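PDB 4F62: geranyltranstransferase from Marinomonas sp. MED121, which probably joins allylic diphosphates to isopentenyl diphosphate in head-to-tail chain elongation, as a putative farnesyl-diphosphate synthase of the polyprenyl transferase group. Local coordinates for residues Asp68-Ala73 with Glu124-Pro129. Residues are numbered along the deposited sequence; the frame is centred on the assembly and turned at random.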
ATOM      1  N   ASP A  68      -6.741  -6.687 -15.897  1.00 37.15           N
ATOM      2  CA  ASP A  68      -6.776  -7.692 -14.831  1.00 37.78           C
ATOM      3  C   ASP A  68      -6.056  -7.201 -13.579  1.00 38.98           C
ATOM      4  O   ASP A  68      -6.592  -7.294 -12.470  1.00 36.73           O
ATOM      5  CB  ASP A  68      -6.140  -9.008 -15.296  1.00 40.88           C
ATOM      6  CG  ASP A  68      -7.062  -9.818 -16.179  1.00 42.68           C
ATOM      7  OD1 ASP A  68      -8.294  -9.800 -15.941  1.00 40.26           O
ATOM      8  OD2 ASP A  68      -6.556 -10.461 -17.118  1.00 40.88           O
ATOM      9  N   ALA A  69      -4.844  -6.675 -13.754  1.00 32.77           N
ATOM     10  CA  ALA A  69      -4.088  -6.159 -12.609  1.00 35.20           C
ATOM     11  C   ALA A  69      -4.834  -5.027 -11.898  1.00 33.71           C
ATOM     12  O   ALA A  69      -4.878  -4.959 -10.660  1.00 35.89           O
ATOM     13  CB  ALA A  69      -2.698  -5.700 -13.052  1.00 34.00           C
ATOM     14  N   SER A  70      -5.451  -4.140 -12.669  1.00 34.66           N
ATOM     15  CA  SER A  70      -6.209  -3.033 -12.061  1.00 32.98           C
ATOM     16  C   SER A  70      -7.446  -3.509 -11.319  1.00 35.21           C
ATOM     17  O   SER A  70      -7.733  -3.056 -10.190  1.00 35.22           O
ATOM     18  CB  SER A  70      -6.636  -2.026 -13.133  1.00 34.66           C
ATOM     19  OG  SER A  70      -5.505  -1.503 -13.820  1.00 37.26           O
ATOM     20  N   ALA A  71      -8.204  -4.395 -11.967  1.00 36.58           N
ATOM     21  CA  ALA A  71      -9.454  -4.853 -11.388  1.00 36.59           C
ATOM     22  C   ALA A  71      -9.130  -5.552 -10.086  1.00 37.46           C
ATOM     23  O   ALA A  71      -9.786  -5.325  -9.073  1.00 34.83           O
ATOM     24  CB  ALA A  71     -10.175  -5.806 -12.343  1.00 32.17           C
ATOM     25  N   ALA A  72      -8.087  -6.380 -10.115  1.00 33.65           N
ATOM     26  CA  ALA A  72      -7.684  -7.142  -8.938  1.00 33.65           C
ATOM     27  C   ALA A  72      -7.143  -6.224  -7.845  1.00 33.98           C
ATOM     28  O   ALA A  72      -7.438  -6.427  -6.665  1.00 36.60           O
ATOM     29  CB  ALA A  72      -6.631  -8.184  -9.320  1.00 33.49           C
ATOM     30  N   ALA A  73      -6.357  -5.214  -8.236  1.00 31.56           N
ATOM     31  CA  ALA A  73      -5.792  -4.265  -7.273  1.00 30.21           C
ATOM     32  C   ALA A  73      -6.895  -3.474  -6.594  1.00 31.98           C
ATOM     33  O   ALA A  73      -6.880  -3.286  -5.372  1.00 35.52           O
ATOM     34  CB  ALA A  73      -4.804  -3.301  -7.944  1.00 27.77           C
ATOM     35  N   GLU A 124       1.395  -5.024  -5.425  1.00 34.95           N
ATOM     36  CA  GLU A 124       2.097  -6.158  -6.007  1.00 35.48           C
ATOM     37  C   GLU A 124       1.464  -6.460  -7.367  1.00 37.71           C
ATOM     38  O   GLU A 124       2.160  -6.692  -8.356  1.00 34.54           O
ATOM     39  CB  GLU A 124       1.998  -7.391  -5.094  1.00 33.97           C
ATOM     40  CG  GLU A 124       2.661  -8.659  -5.677  1.00 35.55           C
ATOM     41  CD  GLU A 124       2.510  -9.889  -4.768  1.00 43.05           C
ATOM     42  OE1 GLU A 124       2.200  -9.740  -3.555  1.00 39.57           O
ATOM     43  OE2 GLU A 124       2.692 -11.013  -5.270  1.00 43.81           O
ATOM     44  N   LEU A 125       0.137  -6.448  -7.399  1.00 35.17           N
ATOM     45  CA  LEU A 125      -0.636  -6.775  -8.608  1.00 36.88           C
ATOM     46  C   LEU A 125      -0.268  -5.829  -9.743  1.00 39.35           C
ATOM     47  O   LEU A 125      -0.089  -6.251 -10.885  1.00 38.18           O
ATOM     48  CB  LEU A 125      -2.145  -6.677  -8.311  1.00 32.93           C
ATOM     49  CG  LEU A 125      -2.687  -7.842  -7.468  1.00 33.45           C
ATOM     50  CD1 LEU A 125      -4.040  -7.540  -6.864  1.00 32.02           C
ATOM     51  CD2 LEU A 125      -2.752  -9.106  -8.334  1.00 36.78           C
ATOM     52  N   LEU A 126      -0.116  -4.550  -9.407  1.00 32.58           N
ATOM     53  CA  LEU A 126       0.180  -3.519 -10.408  1.00 35.28           C
ATOM     54  C   LEU A 126       1.644  -3.439 -10.837  1.00 38.11           C
ATOM     55  O   LEU A 126       1.962  -2.781 -11.829  1.00 41.99           O
ATOM     56  CB  LEU A 126      -0.299  -2.139  -9.931  1.00 32.01           C
ATOM     57  CG  LEU A 126      -1.823  -1.945  -9.926  1.00 38.00           C
ATOM     58  CD1 LEU A 126      -2.190  -0.547  -9.393  1.00 39.91           C
ATOM     59  CD2 LEU A 126      -2.352  -2.123 -11.336  1.00 40.36           C
ATOM     60  N   SER A 127       2.534  -4.110 -10.106  1.00 38.29           N
ATOM     61  CA  SER A 127       3.960  -4.058 -10.424  1.00 37.80           C
ATOM     62  C   SER A 127       4.534  -5.433 -10.744  1.00 39.24           C
ATOM     63  O   SER A 127       5.711  -5.670 -10.554  1.00 47.58           O
ATOM     64  CB  SER A 127       4.745  -3.427  -9.277  1.00 39.19           C
ATOM     65  OG  SER A 127       4.610  -4.198  -8.098  1.00 35.64           O
ATOM     66  N   ASN A 128       3.691  -6.328 -11.237  1.00 39.68           N
ATOM     67  CA  ASN A 128       4.094  -7.673 -11.629  1.00 40.97           C
ATOM     68  C   ASN A 128       5.113  -7.610 -12.776  1.00 46.24           C
ATOM     69  O   ASN A 128       4.886  -6.906 -13.763  1.00 49.63           O
ATOM     70  CB  ASN A 128       2.829  -8.418 -12.071  1.00 46.45           C
ATOM     71  CG  ASN A 128       3.050  -9.905 -12.323  1.00 57.10           C
ATOM     72  OD1 ASN A 128       4.127 -10.337 -12.748  1.00 56.76           O
ATOM     73  ND2 ASN A 128       2.000 -10.698 -12.084  1.00 55.37           N
ATOM     74  N   PRO A 129       6.239  -8.343 -12.648  1.00 52.50           N
ATOM     75  CA  PRO A 129       7.300  -8.394 -13.667  1.00 57.80           C
ATOM     76  C   PRO A 129       6.856  -8.966 -15.011  1.00 62.32           C
ATOM     77  O   PRO A 129       7.588  -8.812 -15.990  1.00 64.07           O
ATOM     78  CB  PRO A 129       8.340  -9.339 -13.050  1.00 58.66           C
ATOM     79  CG  PRO A 129       8.095  -9.279 -11.589  1.00 62.39           C
ATOM     80  CD  PRO A 129       6.616  -9.079 -11.427  1.00 54.35           C
TER
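A69 and L125 bring two helices close together, with their CA atoms 5.3 Å apart where helix 65-86 passes the late part of helix 108-126. The residues of 68-73 that face helix 108-126 have small side chains: A69, A72 and A73 turn their CB atoms to it. A69 CB sits 3.4 Å from L125 O, so a methyl group packs directly on the backbone of this part of helix 108-126. The two leucines diverge: L125 goes to A72, and L126 to A69, S70 and A73. L125 CD1 lies on the backbone, 3.5 Å from A72 C, and also touches A72 CB at 3.6 Å. The first torsion of L126 (chi1 -72°) sets CG beside its own backbone N and brings the branched end back toward the alanines. There CG meets A73 CB at 3.8 Å, while CD2 rests near A69 O and S70 N. S70 OG lies at the margin of this methyl and is hydrogen-bonded to L66 O of its own helix. The side chains that meet are buried and almost all apolar, and they also lie on backbone atoms. The small alanine side chains probably allow L125 CD1 and L126 CD2 to come close to the backbone of 68-73. An alanine in place of L126 would probably open a gap beside A73 CB and leave A69 and S70 without the CD2 methyl. S127 O accepts a hydrogen bond from Q142 NE2 of the second subunit. Within the all-helical isoprenoid synthase fold, helix 5-23 covers A72 and L125, helix 134-148 packs on A73 and L126, and M191 of helix 170-194 touches S70 and L126.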